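Local coordinates for putative uncharacterized protein (Bacteroides vulgatus, PDB 4F7A) that probably binds glycans, mucin O-glycans among them, at the cell surface as a SusD-like nutrient-binding outer membrane lipoprotein, at residues A[282-288]-A[314-319]; A[449-453]-A[464-468]. All blocks are in the same frame, centred on the assembly; numbering follows the deposited sequence.

In the fold
Followed from the N terminus, the chain leaves helix 279-282 through 282-288, makes an excursion without helix or strand, and returns as 314-319; contact 1 closes this loop before strand 329-332. Four longer helices later, beyond helix 435-445, contact 2 pinches off a shorter loop by bringing 464-468 back to 449-453. The two are in series, neither nested nor crossed; the centres of contacts 1 and 2 lie about 24 Å apart, their nearest atoms about 10 Å. Helices 265-273 and 416-431 serve both: the first meets Tyr282 and Tyr283, then Leu450 and Phe451, while the second accepts a hydrogen bond from Tyr282 OH at Ile429 O and packs against Leu450 through Trp428.

Contact 1. Residues A[282-288]-A[314-319]; sequences YYNPATL and SYSFIN
Residues 282-288 and 314-319 run antiparallel, 160° apart, and pair through a single beta bridge at one end and through two amides converging on the carbonyl of Ser314 at the other. Tyr283, where the chain leaves helix 279-282, is extended and forms a non-hydrogen-bonded bridge with Ile318 (CA-CA 4.3 Å), flanked by Asn284 N to Phe317 O at 2.9 Å and Asn319 N to Tyr282 O at 3.0 Å. Beyond it the register slips by one residue, so that Ala286 faces Ser316 (CA-CA 4.1 Å) and Leu288 faces Ser314 (CA-CA 4.8 Å). The loop base packs on helix 251-257, where Ile318 meets Leu252 and Ala256, and on strand 262-263, where Tyr283 and Ser316 meet Met263.

Ser314 has the largest area buried by the partner segment (76 Å²), followed by Asn284 and Asn319. Ser314 O accepts Thr287 N at 3.0 Å and, weakly, Leu288 N at 3.1 Å, because Thr287 (phi/psi -100°/2°) turns both amides toward it. Asn284 (chi1 m) and Asn319 (chi1 t) bring their amide groups together, Asn284 OD1 lying 3.6 Å from Asn319 CG. Two waters bridge them: one accepts from Asn284 ND2 at 2.9 Å and donates to Asn319 OD1 at 3.3 Å; the other donates to Asn284 OD1 and, weakly, to Asn319 OD1, each at 3.0 Å. That same OD1 closes an Asx turn onto Gln321 N, while ND2 reaches Ser280 O. Ser316 OG bonds weakly to Asn284 O (2.9 Å) and also pairs with Leu296 N.

With polar groups and bridging waters carrying most of the pairing, the loop base is held chiefly by hydrogen bonds, with little apolar packing.

Contact 2. Residues A[449-453]-A[464-468]; sequences KLFKV and TDIMI
A loop-closing contact of mixed polar and apolar character, partly buried, joins 449-453 to 464-468 at the neck of a loop lying between helices 435-445 and 475-480. Residues 450-453 have polyproline-II-like backbone angles, whereas 464-466 make a helical turn lacking the regular bonds; the closest approach of CA atoms is Lys452 to Thr464, 6.2 Å. Lys452, with chi1 and chi2 both m and the rest t, curls over this turn so that NZ donates to Asp465 O at 2.8 Å. Lys452 CB touches Thr464 CG2 at 3.8 Å. Such irregular connections belong to the loop-rich part of SusD-like proteins, which packs beside their TPR-like helices. Met467, present as selenomethionine, ends the helical run with a positive phi (78°) and extends its side chain (chi1 m, chi2 t, chi3 p) alongside that of Lys452: Met467 CE lies 3.9 Å from Leu450 CB and 3.6 Å from Phe451 O, and Met467 SE 3.7 Å from Lys452 NZ. One water accepts from Val453 N (2.9 Å) and donates to Thr464 O (2.7 Å).

Contact 1. Residues A[282-288]-A[314-319]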
loop_
_atom_site.group_PDB
_atom_site.type_symbol
_atom_site.label_atom_id
_atom_site.label_comp_id
_atom_site.label_asym_id
_atom_site.label_seq_id
_atom_site.Cartn_x
_atom_site.Cartn_y
_atom_site.Cartn_z
ATOM N N TYR A 282 -10.598 6.564 12.683
ATOM C CA TYR A 282 -10.706 6.133 11.299
ATOM C C TYR A 282 -12.108 6.323 10.686
ATOM O O TYR A 282 -12.219 6.732 9.532
ATOM C CB TYR A 282 -10.342 4.661 11.191
ATOM C CG TYR A 282 -8.876 4.261 11.396
ATOM C CD1 TYR A 282 -7.945 5.104 11.996
ATOM C CD2 TYR A 282 -8.458 2.971 11.072
ATOM C CE1 TYR A 282 -6.623 4.714 12.183
ATOM C CE2 TYR A 282 -7.153 2.565 11.286
ATOM C CZ TYR A 282 -6.226 3.447 11.818
ATOM O OH TYR A 282 -4.925 3.053 12.020
ATOM N N TYR A 283 -13.141 5.965 11.437
ATOM C CA TYR A 283 -14.510 5.919 10.932
ATOM C C TYR A 283 -15.489 6.578 11.903
ATOM O O TYR A 283 -15.142 6.926 13.038
ATOM C CB TYR A 283 -14.940 4.474 10.671
ATOM C CG TYR A 283 -14.068 3.754 9.645
ATOM C CD1 TYR A 283 -14.308 3.880 8.284
ATOM C CD2 TYR A 283 -13.016 2.953 10.048
ATOM C CE1 TYR A 283 -13.485 3.237 7.345
ATOM C CE2 TYR A 283 -12.216 2.276 9.116
ATOM C CZ TYR A 283 -12.454 2.419 7.781
ATOM O OH TYR A 283 -11.655 1.741 6.875
ATOM N N ASN A 284 -16.718 6.739 11.434
ATOM C CA ASN A 284 -17.827 7.256 12.236
ATOM C C ASN A 284 -18.831 6.127 12.466
ATOM O O ASN A 284 -18.923 5.207 11.644
ATOM C CB ASN A 284 -18.548 8.383 11.495
ATOM C CG ASN A 284 -17.718 9.671 11.383
ATOM O OD1 ASN A 284 -16.748 9.863 12.111
ATOM N ND2 ASN A 284 -18.108 10.552 10.452
ATOM N N PRO A 285 -19.613 6.203 13.557
ATOM C CA PRO A 285 -20.673 5.227 13.726
ATOM C C PRO A 285 -21.663 5.245 12.575
ATOM O O PRO A 285 -21.851 6.272 11.921
ATOM C CB PRO A 285 -21.369 5.671 15.020
ATOM C CG PRO A 285 -20.345 6.506 15.753
ATOM C CD PRO A 285 -19.535 7.161 14.679
ATOM N N ALA A 286 -22.299 4.105 12.343
ATOM C CA ALA A 286 -23.340 3.979 11.344
ATOM C C ALA A 286 -24.498 4.954 11.592
ATOM O O ALA A 286 -24.750 5.343 12.747
ATOM C CB ALA A 286 -23.872 2.527 11.347
ATOM N N THR A 287 -25.187 5.341 10.521
ATOM C CA THR A 287 -26.420 6.136 10.641
ATOM C C THR A 287 -27.700 5.277 10.513
ATOM O O THR A 287 -28.832 5.804 10.580
ATOM C CB THR A 287 -26.456 7.272 9.602
ATOM O OG1 THR A 287 -26.207 6.733 8.306
ATOM C CG2 THR A 287 -25.397 8.382 9.940
ATOM N N LEU A 288 -27.538 3.967 10.357
ATOM C CA LEU A 288 -28.686 3.044 10.247
ATOM C C LEU A 288 -29.495 3.076 11.527
ATOM O O LEU A 288 -28.948 2.925 12.611
ATOM C CB LEU A 288 -28.211 1.595 9.970
ATOM C CG LEU A 288 -29.263 0.482 9.741
ATOM C CD1 LEU A 288 -30.108 0.727 8.476
ATOM C CD2 LEU A 288 -28.581 -0.870 9.662
ATOM N N SER A 314 -26.270 3.443 4.809
ATOM C CA SER A 314 -26.274 3.891 6.210
ATOM C C SER A 314 -25.274 3.171 7.119
ATOM O O SER A 314 -25.304 3.338 8.344
ATOM C CB SER A 314 -27.694 3.799 6.767
ATOM O OG SER A 314 -28.521 4.648 5.989
ATOM N N TYR A 315 -24.371 2.400 6.516
ATOM C CA TYR A 315 -23.224 1.819 7.247
ATOM C C TYR A 315 -22.188 2.888 7.609
ATOM O O TYR A 315 -22.335 4.076 7.263
ATOM C CB TYR A 315 -22.612 0.649 6.451
ATOM C CG TYR A 315 -23.297 -0.689 6.695
ATOM C CD1 TYR A 315 -24.678 -0.786 6.910
ATOM C CD2 TYR A 315 -22.565 -1.865 6.703
ATOM C CE1 TYR A 315 -25.300 -2.026 7.130
ATOM C CE2 TYR A 315 -23.164 -3.080 6.890
ATOM C CZ TYR A 315 -24.519 -3.175 7.133
ATOM O OH TYR A 315 -25.080 -4.419 7.351
ATOM N N SER A 316 -21.157 2.490 8.348
ATOM C CA SER A 316 -20.167 3.447 8.836
ATOM C C SER A 316 -19.362 4.073 7.693
ATOM O O SER A 316 -18.929 3.384 6.778
ATOM C CB SER A 316 -19.209 2.799 9.823
ATOM O OG SER A 316 -19.850 2.523 11.052
ATOM N N PHE A 317 -19.175 5.390 7.790
ATOM C CA PHE A 317 -18.460 6.158 6.804
ATOM C C PHE A 317 -17.116 6.525 7.383
ATOM O O PHE A 317 -16.953 6.539 8.596
ATOM C CB PHE A 317 -19.251 7.442 6.470
ATOM C CG PHE A 317 -18.882 8.045 5.142
ATOM C CD1 PHE A 317 -19.240 7.415 3.980
ATOM C CD2 PHE A 317 -18.179 9.243 5.062
ATOM C CE1 PHE A 317 -18.905 7.946 2.736
ATOM C CE2 PHE A 317 -17.855 9.788 3.816
ATOM C CZ PHE A 317 -18.217 9.134 2.658
ATOM N N ILE A 318 -16.164 6.840 6.511
ATOM C CA ILE A 318 -14.892 7.375 6.922
ATOM C C ILE A 318 -15.085 8.630 7.761
ATOM O O ILE A 318 -16.046 9.375 7.585
ATOM C CB ILE A 318 -13.969 7.680 5.708
ATOM C CG1 ILE A 318 -12.501 7.655 6.120
ATOM C CG2 ILE A 318 -14.360 9.026 5.012
ATOM C CD1 ILE A 318 -11.509 7.733 4.916
ATOM N N ASN A 319 -14.183 8.828 8.708
ATOM C CA ASN A 319 -14.129 10.064 9.496
ATOM C C ASN A 319 -13.491 11.204 8.690
ATOM O O ASN A 319 -12.269 11.212 8.439
ATOM C CB ASN A 319 -13.338 9.822 10.788
ATOM C CG ASN A 319 -13.373 11.010 11.730
ATOM O OD1 ASN A 319 -13.476 12.145 11.274
ATOM N ND2 ASN A 319 -13.254 10.754 13.065
HETATM O O HOH W 1 -16.490 12.973 10.313
HETATM O O HOH W 2 -16.105 12.748 12.676
HETATM O O HOH W 3 -21.272 6.988 9.241
HETATM O O HOH W 4 -23.488 6.440 7.647
HETATM O O HOH W 5 -27.880 7.547 6.700
#

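Contact 2. Residues A[449-453]-A[464-468]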
loop_
_atom_site.group_PDB
_atom_site.type_symbol
_atom_site.label_atom_id
_atom_site.label_comp_id
_atom_site.label_asym_id
_atom_site.label_seq_id
_atom_site.Cartn_x
_atom_site.Cartn_y
_atom_site.Cartn_z
ATOM N N LYS A 449 -6.970 -12.143 8.030
ATOM C CA LYS A 449 -7.928 -13.085 7.416
ATOM C C LYS A 449 -9.214 -12.365 7.030
ATOM O O LYS A 449 -10.227 -12.385 7.755
ATOM C CB LYS A 449 -8.193 -14.231 8.390
ATOM C CG LYS A 449 -6.979 -15.047 8.685
ATOM C CD LYS A 449 -7.385 -16.312 9.499
ATOM C CE LYS A 449 -6.189 -17.071 10.001
ATOM N NZ LYS A 449 -6.663 -18.212 10.800
ATOM N N LEU A 450 -9.150 -11.709 5.878
ATOM C CA LEU A 450 -10.273 -11.001 5.308
ATOM C C LEU A 450 -11.470 -11.927 5.055
ATOM O O LEU A 450 -11.304 -13.074 4.610
ATOM C CB LEU A 450 -9.862 -10.362 3.962
ATOM C CG LEU A 450 -8.724 -9.320 3.913
ATOM C CD1 LEU A 450 -8.548 -8.789 2.473
ATOM C CD2 LEU A 450 -8.940 -8.167 4.877
ATOM N N PHE A 451 -12.669 -11.411 5.323
ATOM C CA PHE A 451 -13.882 -12.078 4.906
ATOM C C PHE A 451 -13.834 -12.316 3.404
ATOM O O PHE A 451 -13.447 -11.424 2.640
ATOM C CB PHE A 451 -15.123 -11.223 5.210
ATOM C CG PHE A 451 -15.465 -11.137 6.668
ATOM C CD1 PHE A 451 -15.830 -12.273 7.374
ATOM C CD2 PHE A 451 -15.487 -9.911 7.308
ATOM C CE1 PHE A 451 -16.167 -12.207 8.690
ATOM C CE2 PHE A 451 -15.814 -9.821 8.643
ATOM C CZ PHE A 451 -16.168 -10.970 9.348
ATOM N N LYS A 452 -14.271 -13.503 2.987
ATOM C CA LYS A 452 -14.367 -13.861 1.557
ATOM C C LYS A 452 -15.588 -13.259 0.873
ATOM O O LYS A 452 -16.591 -13.002 1.513
ATOM C CB LYS A 452 -14.464 -15.373 1.377
ATOM C CG LYS A 452 -13.533 -16.234 2.251
ATOM C CD LYS A 452 -12.059 -15.952 2.079
ATOM C CE LYS A 452 -11.209 -17.001 2.823
ATOM N NZ LYS A 452 -9.748 -16.810 2.657
ATOM N N VAL A 453 -15.508 -13.075 -0.447
ATOM C CA VAL A 453 -16.624 -12.538 -1.197
ATOM C C VAL A 453 -17.846 -13.434 -1.035
ATOM O O VAL A 453 -17.726 -14.644 -0.970
ATOM C CB VAL A 453 -16.299 -12.301 -2.716
ATOM C CG1 VAL A 453 -15.153 -11.301 -2.856
ATOM C CG2 VAL A 453 -16.022 -13.629 -3.461
ATOM N N THR A 464 -12.708 -18.260 -4.518
ATOM C CA THR A 464 -13.252 -17.553 -3.360
ATOM C C THR A 464 -12.324 -17.631 -2.141
ATOM O O THR A 464 -11.997 -16.612 -1.559
ATOM C CB THR A 464 -14.646 -18.097 -3.014
ATOM O OG1 THR A 464 -15.538 -17.758 -4.084
ATOM C CG2 THR A 464 -15.161 -17.516 -1.680
ATOM N N ASP A 465 -11.874 -18.835 -1.786
ATOM C CA ASP A 465 -11.029 -19.019 -0.606
ATOM C C ASP A 465 -9.567 -18.542 -0.770
ATOM O O ASP A 465 -9.003 -17.926 0.144
ATOM C CB ASP A 465 -11.089 -20.476 -0.122
ATOM C CG ASP A 465 -12.383 -20.777 0.658
ATOM O OD1 ASP A 465 -12.882 -19.871 1.350
ATOM O OD2 ASP A 465 -12.907 -21.904 0.555
ATOM N N ILE A 466 -8.950 -18.796 -1.925
ATOM C CA ILE A 466 -7.600 -18.272 -2.141
ATOM C C ILE A 466 -7.666 -16.730 -2.177
ATOM O O ILE A 466 -6.780 -16.047 -1.666
ATOM C CB ILE A 466 -6.961 -18.847 -3.400
ATOM C CG1 ILE A 466 -6.688 -20.354 -3.196
ATOM C CG2 ILE A 466 -5.665 -18.130 -3.755
ATOM C CD1 ILE A 466 -6.483 -21.116 -4.509
HETATM N N MSE A 467 -8.737 -16.223 -2.771
HETATM C CA MSE A 467 -9.011 -14.806 -2.962
HETATM C C MSE A 467 -8.191 -14.234 -4.127
HETATM O O MSE A 467 -7.251 -14.893 -4.645
HETATM C CB MSE A 467 -8.808 -13.988 -1.675
HETATM C CG MSE A 467 -9.423 -14.616 -0.430
HETATM SE SE MSE A 467 -9.292 -13.476 1.133
HETATM C CE MSE A 467 -10.599 -12.154 0.553
ATOM N N ILE A 468 -8.569 -13.025 -4.531
ATOM C CA ILE A 468 -7.925 -12.355 -5.654
ATOM C C ILE A 468 -6.414 -12.193 -5.386
ATOM O O ILE A 468 -5.986 -11.866 -4.257
ATOM C CB ILE A 468 -8.645 -11.007 -5.982
ATOM C CG1 ILE A 468 -8.038 -10.366 -7.224
ATOM C CG2 ILE A 468 -8.624 -10.008 -4.785
ATOM C CD1 ILE A 468 -8.855 -9.128 -7.738
HETATM O O HOH W 6 -12.935 -14.031 -1.523
HETATM O O HOH W 7 -17.986 -16.946 -3.142
#